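Local atomic coordinates of glyoxalase-related enzyme, AraC type (Clostridium phytofermentans, PDB entry 3BT3), a protein that is of unknown function but belongs to the glyoxalase-like VOC superfamily and may form the ligand-sensing part of an AraC-type transcription regulator. Residues A[99-102]-A[103-106]; A[87-90]-A[91-95]. One frame throughout, in Å; residues are numbered along the deposited sequence.

Contact 1 (A[99-102]-A[103-106])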
ATOM      1  N   GLU A  99     -15.416   2.302   7.559  1.00 38.43           N
ATOM      2  CA  GLU A  99     -16.664   2.212   8.280  1.00 38.19           C
ATOM      3  C   GLU A  99     -17.315   3.579   8.153  1.00 35.91           C
ATOM      4  O   GLU A  99     -16.717   4.591   8.501  1.00 34.43           O
ATOM      5  CB  GLU A  99     -16.379   1.870   9.737  1.00 42.38           C
ATOM      6  CG  GLU A  99     -17.496   1.122  10.428  1.00 48.96           C
ATOM      7  CD  GLU A  99     -16.991   0.289  11.592  1.00 53.35           C
ATOM      8  OE1 GLU A  99     -17.812  -0.418  12.217  1.00 56.59           O
ATOM      9  OE2 GLU A  99     -15.771   0.340  11.881  1.00 55.30           O
ATOM     10  N   GLY A 100     -18.535   3.604   7.630  1.00 34.16           N
ATOM     11  CA  GLY A 100     -19.239   4.860   7.442  1.00 32.41           C
ATOM     12  C   GLY A 100     -19.065   5.310   6.007  1.00 31.77           C
ATOM     13  O   GLY A 100     -18.699   6.456   5.741  1.00 32.96           O
ATOM     14  N   ILE A 101     -19.324   4.396   5.075  1.00 30.52           N
ATOM     15  CA  ILE A 101     -19.175   4.685   3.658  1.00 30.04           C
ATOM     16  C   ILE A 101     -20.097   5.815   3.197  1.00 30.97           C
ATOM     17  O   ILE A 101     -19.743   6.588   2.308  1.00 31.41           O
ATOM     18  CB  ILE A 101     -19.429   3.412   2.806  1.00 28.85           C
ATOM     19  CG1 ILE A 101     -19.105   3.688   1.342  1.00 30.37           C
ATOM     20  CG2 ILE A 101     -20.872   2.968   2.924  1.00 26.93           C
ATOM     21  CD1 ILE A 101     -17.674   4.055   1.110  1.00 33.99           C
ATOM     22  N   ASP A 102     -21.274   5.917   3.801  1.00 30.43           N
ATOM     23  CA  ASP A 102     -22.208   6.975   3.429  1.00 31.89           C
ATOM     24  C   ASP A 102     -21.668   8.314   3.913  1.00 31.81           C
ATOM     25  O   ASP A 102     -21.742   9.312   3.207  1.00 30.83           O
ATOM     26  CB  ASP A 102     -23.579   6.704   4.042  1.00 32.26           C
ATOM     27  CG  ASP A 102     -24.179   5.404   3.549  1.00 36.40           C
ATOM     28  OD1 ASP A 102     -24.625   5.365   2.378  1.00 36.94           O
ATOM     29  OD2 ASP A 102     -24.189   4.420   4.329  1.00 34.25           O
ATOM     30  N   ALA A 103     -21.126   8.326   5.125  1.00 31.14           N
ATOM     31  CA  ALA A 103     -20.561   9.543   5.680  1.00 31.81           C
ATOM     32  C   ALA A 103     -19.404  10.007   4.792  1.00 31.63           C
ATOM     33  O   ALA A 103     -19.272  11.196   4.520  1.00 31.79           O
ATOM     34  CB  ALA A 103     -20.072   9.303   7.110  1.00 30.35           C
ATOM     35  N   LEU A 104     -18.571   9.075   4.332  1.00 30.90           N
ATOM     36  CA  LEU A 104     -17.452   9.453   3.474  1.00 31.69           C
ATOM     37  C   LEU A 104     -17.918  10.158   2.207  1.00 32.01           C
ATOM     38  O   LEU A 104     -17.454  11.249   1.886  1.00 33.22           O
ATOM     39  CB  LEU A 104     -16.621   8.233   3.067  1.00 31.27           C
ATOM     40  CG  LEU A 104     -15.595   8.521   1.960  1.00 31.01           C
ATOM     41  CD1 LEU A 104     -14.602   9.542   2.446  1.00 30.35           C
ATOM     42  CD2 LEU A 104     -14.870   7.248   1.560  1.00 33.24           C
ATOM     43  N   HIS A 105     -18.837   9.525   1.491  1.00 31.80           N
ATOM     44  CA  HIS A 105     -19.348  10.079   0.248  1.00 31.34           C
ATOM     45  C   HIS A 105     -19.910  11.487   0.431  1.00 32.28           C
ATOM     46  O   HIS A 105     -19.661  12.387  -0.383  1.00 31.07           O
ATOM     47  CB  HIS A 105     -20.418   9.152  -0.311  1.00 31.29           C
ATOM     48  CG  HIS A 105     -20.840   9.491  -1.703  1.00 30.91           C
ATOM     49  ND1 HIS A 105     -21.649  10.568  -1.993  1.00 32.71           N
ATOM     50  CD2 HIS A 105     -20.559   8.902  -2.887  1.00 31.32           C
ATOM     51  CE1 HIS A 105     -21.848  10.626  -3.298  1.00 33.14           C
ATOM     52  NE2 HIS A 105     -21.197   9.626  -3.864  1.00 30.03           N
ATOM     53  N   LYS A 106     -20.657  11.672   1.513  1.00 32.37           N
ATOM     54  CA  LYS A 106     -21.260  12.957   1.820  1.00 35.17           C
ATOM     55  C   LYS A 106     -20.184  13.991   2.160  1.00 36.52           C
ATOM     56  O   LYS A 106     -20.280  15.159   1.760  1.00 36.54           O
ATOM     57  CB  LYS A 106     -22.232  12.797   2.985  1.00 37.35           C
ATOM     58  CG  LYS A 106     -22.927  14.070   3.422  1.00 41.57           C
ATOM     59  CD  LYS A 106     -24.098  13.729   4.340  1.00 44.92           C
ATOM     60  CE  LYS A 106     -24.775  14.968   4.908  1.00 47.17           C
ATOM     61  NZ  LYS A 106     -23.921  15.662   5.921  1.00 50.26           N
TER
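Gly-100 and Leu-104 make the first bond across this turn: Leu-104 N donates to Gly-100 O at 3.0 Å. This is the first turn of helix 101-110, with Gly-100 at the N-cap position, where the chain leaves strand 92-99 for the helix of a βαβββ module of the VOC fold. The same i to i+4 pattern continues as His-105 N bonds to Ile-101 O at 3.2 Å and Lys-106 N bonds to Asp-102 O at 3.1 Å. Gly-100 itself turns with a positive phi of 98°, a backbone shape at which a beta carbon would press on the carbonyl oxygen of Glu-99.

Among the side chains, Ile-101 and Leu-104 share one flank of the helix. The first torsion of Leu-104 sets CG anti to its own nitrogen (chi1 169°), and a second torsion of 62° then settles where the CD2 methyl lies, 4.3 Å from Ile-101 CD1, a loose apolar touch between branch ends. Both residues also rest on Phe-141 of strand 138-144, so this flank faces the sheet. Asp-102 turns away from the second segment, its carboxylate forming a salt bridge with Arg-127, while the backbone N of Ile-101 is bonded to Glu-143, an acceptor from the sheet for an amide at the helix start. Ala-103 packs on Gly-17 of the second subunit. Within the turn its methyl lies against the carbonyl of Gly-100, with Ala-103 CB 3.4 Å from Gly-100 O.

Contact 2 (A[87-90]-A[91-95])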
ATOM      1  N   GLU A  87       5.863  10.339 -11.288  1.00 34.98           N
ATOM      2  CA  GLU A  87       4.647  10.315 -12.092  1.00 35.87           C
ATOM      3  C   GLU A  87       3.506   9.675 -11.310  1.00 34.34           C
ATOM      4  O   GLU A  87       3.646   8.572 -10.781  1.00 33.36           O
ATOM      5  CB  GLU A  87       4.866   9.535 -13.395  1.00 36.47           C
ATOM      6  CG  GLU A  87       5.612  10.302 -14.476  1.00 43.06           C
ATOM      7  CD  GLU A  87       4.891  11.581 -14.912  1.00 46.26           C
ATOM      8  OE1 GLU A  87       3.658  11.539 -15.134  1.00 45.51           O
ATOM      9  OE2 GLU A  87       5.568  12.628 -15.041  1.00 47.85           O
ATOM     10  N   PRO A  88       2.357  10.357 -11.236  1.00 33.51           N
ATOM     11  CA  PRO A  88       1.205   9.823 -10.509  1.00 33.44           C
ATOM     12  C   PRO A  88       0.857   8.426 -11.018  1.00 32.49           C
ATOM     13  O   PRO A  88       1.110   8.096 -12.176  1.00 32.50           O
ATOM     14  CB  PRO A  88       0.088  10.819 -10.836  1.00 34.78           C
ATOM     15  CG  PRO A  88       0.809  12.073 -11.175  1.00 36.16           C
ATOM     16  CD  PRO A  88       1.993  11.585 -11.964  1.00 33.28           C
ATOM     17  N   ILE A  89       0.273   7.605 -10.156  1.00 32.09           N
ATOM     18  CA  ILE A  89      -0.126   6.269 -10.567  1.00 29.00           C
ATOM     19  C   ILE A  89      -1.373   6.361 -11.442  1.00 29.65           C
ATOM     20  O   ILE A  89      -2.312   7.090 -11.119  1.00 28.04           O
ATOM     21  CB  ILE A  89      -0.447   5.372  -9.346  1.00 26.75           C
ATOM     22  CG1 ILE A  89       0.862   4.955  -8.655  1.00 25.70           C
ATOM     23  CG2 ILE A  89      -1.245   4.135  -9.798  1.00 23.78           C
ATOM     24  CD1 ILE A  89       0.683   4.359  -7.278  1.00 19.32           C
ATOM     25  N   LYS A  90      -1.367   5.637 -12.556  1.00 31.61           N
ATOM     26  CA  LYS A  90      -2.514   5.599 -13.461  1.00 34.25           C
ATOM     27  C   LYS A  90      -3.262   4.322 -13.117  1.00 33.13           C
ATOM     28  O   LYS A  90      -2.748   3.224 -13.302  1.00 35.10           O
ATOM     29  CB  LYS A  90      -2.063   5.548 -14.918  1.00 36.51           C
ATOM     30  CG  LYS A  90      -1.226   6.739 -15.346  1.00 41.34           C
ATOM     31  CD  LYS A  90      -0.729   6.557 -16.767  1.00 43.31           C
ATOM     32  CE  LYS A  90       0.170   7.704 -17.189  1.00 46.46           C
ATOM     33  NZ  LYS A  90       0.779   7.438 -18.526  1.00 48.62           N
ATOM     34  N   GLY A  91      -4.474   4.465 -12.606  1.00 32.96           N
ATOM     35  CA  GLY A  91      -5.247   3.301 -12.218  1.00 29.73           C
ATOM     36  C   GLY A  91      -5.452   3.304 -10.712  1.00 29.18           C
ATOM     37  O   GLY A  91      -5.378   4.359 -10.070  1.00 30.66           O
ATOM     38  N   VAL A  92      -5.698   2.126 -10.150  1.00 26.28           N
ATOM     39  CA  VAL A  92      -5.932   1.972  -8.722  1.00 25.58           C
ATOM     40  C   VAL A  92      -4.668   2.090  -7.876  1.00 26.70           C
ATOM     41  O   VAL A  92      -3.685   1.387  -8.104  1.00 28.43           O
ATOM     42  CB  VAL A  92      -6.599   0.607  -8.424  1.00 25.13           C
ATOM     43  CG1 VAL A  92      -6.657   0.385  -6.923  1.00 23.47           C
ATOM     44  CG2 VAL A  92      -8.003   0.565  -9.030  1.00 20.52           C
ATOM     45  N   ALA A  93      -4.715   2.973  -6.885  1.00 26.09           N
ATOM     46  CA  ALA A  93      -3.582   3.198  -5.998  1.00 26.36           C
ATOM     47  C   ALA A  93      -3.898   2.829  -4.558  1.00 27.17           C
ATOM     48  O   ALA A  93      -3.002   2.761  -3.730  1.00 30.05           O
ATOM     49  CB  ALA A  93      -3.154   4.662  -6.060  1.00 23.56           C
ATOM     50  N   GLY A  94      -5.174   2.609  -4.258  1.00 27.69           N
ATOM     51  CA  GLY A  94      -5.575   2.273  -2.903  1.00 26.77           C
ATOM     52  C   GLY A  94      -6.824   1.410  -2.839  1.00 27.00           C
ATOM     53  O   GLY A  94      -7.743   1.547  -3.648  1.00 25.28           O
ATOM     54  N   PHE A  95      -6.853   0.517  -1.859  1.00 27.80           N
ATOM     55  CA  PHE A  95      -7.963  -0.405  -1.670  1.00 29.41           C
ATOM     56  C   PHE A  95      -8.165  -0.514  -0.173  1.00 29.72           C
ATOM     57  O   PHE A  95      -7.617  -1.406   0.461  1.00 30.17           O
ATOM     58  CB  PHE A  95      -7.587  -1.770  -2.255  1.00 30.94           C
ATOM     59  CG  PHE A  95      -8.670  -2.798  -2.140  1.00 32.81           C
ATOM     60  CD1 PHE A  95      -9.921  -2.580  -2.716  1.00 33.44           C
ATOM     61  CD2 PHE A  95      -8.439  -3.994  -1.472  1.00 32.96           C
ATOM     62  CE1 PHE A  95     -10.927  -3.538  -2.631  1.00 34.77           C
ATOM     63  CE2 PHE A  95      -9.439  -4.964  -1.380  1.00 36.30           C
ATOM     64  CZ  PHE A  95     -10.689  -4.734  -1.965  1.00 34.91           C
TER
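Ile-89 and Ala-93 come together where the chain bends from the irregular 87-90 loop into strand 92-99, outermost of its sheet within this chain, with no hydrogen bond joining the two segments. The bend runs over Lys-90 to Val-92; Gly-91, in its middle, has phi and psi of 115° and -157°, which would force a beta carbon against the carbonyl oxygen of Lys-90.

Ile-89 carries the contact with both of its branches. Its CG1 lies anti to the carbonyl carbon and beside the backbone nitrogen (chi1 -75°), and the extended second torsion sends the CD1 methyl across the bend to 4.0 Å from Ala-93 CB. This is a methyl-to-methyl touch at van der Waals distance. The other branch leans on the backbone: Ile-89 CG2 is 4.0 Å from Val-92 O and 4.1 Å from Gly-91 O. One side chain thus reaches over the inside of the bend, touching a buried alanine and two carbonyl oxygens. Lys-90 points the other way, its chain fully extended beyond CG and its side chain exposed.

Val-92 turns away from the loop and packs on Phe-28 of the second subunit. Backbone hydrogen bonds link Gly-91 and Ala-93 with Ile-138, joining this part of the chain to strand 138-144, and Ala-93 also touches Cys-137. The contact is therefore the entry from the linker between two sheets into the first strand of the second βαβββ module, consistent with the paired-module architecture of the VOC superfamily.

How the contacts relate
Contact 2 comes first along the chain and contact 1 follows it in series, their centres about 21 Å apart. Strand 92-99 spans the gap: residues 91-95 bring the chain into it, and 99-102 lead out of it into helix 101-110. The two therefore mark the opposite ends of the same strand, which is outermost within this chain in the four-stranded sheet that pairs it with 138-144, and they do not otherwise touch. Both reach the second subunit. Near contact 2, Phe-95 meets His-82 and Phe-84 of that chain edge-to-face, while at contact 1 Glu-99 extends the sheet across the interface, so this strand meets the second subunit near both contacts.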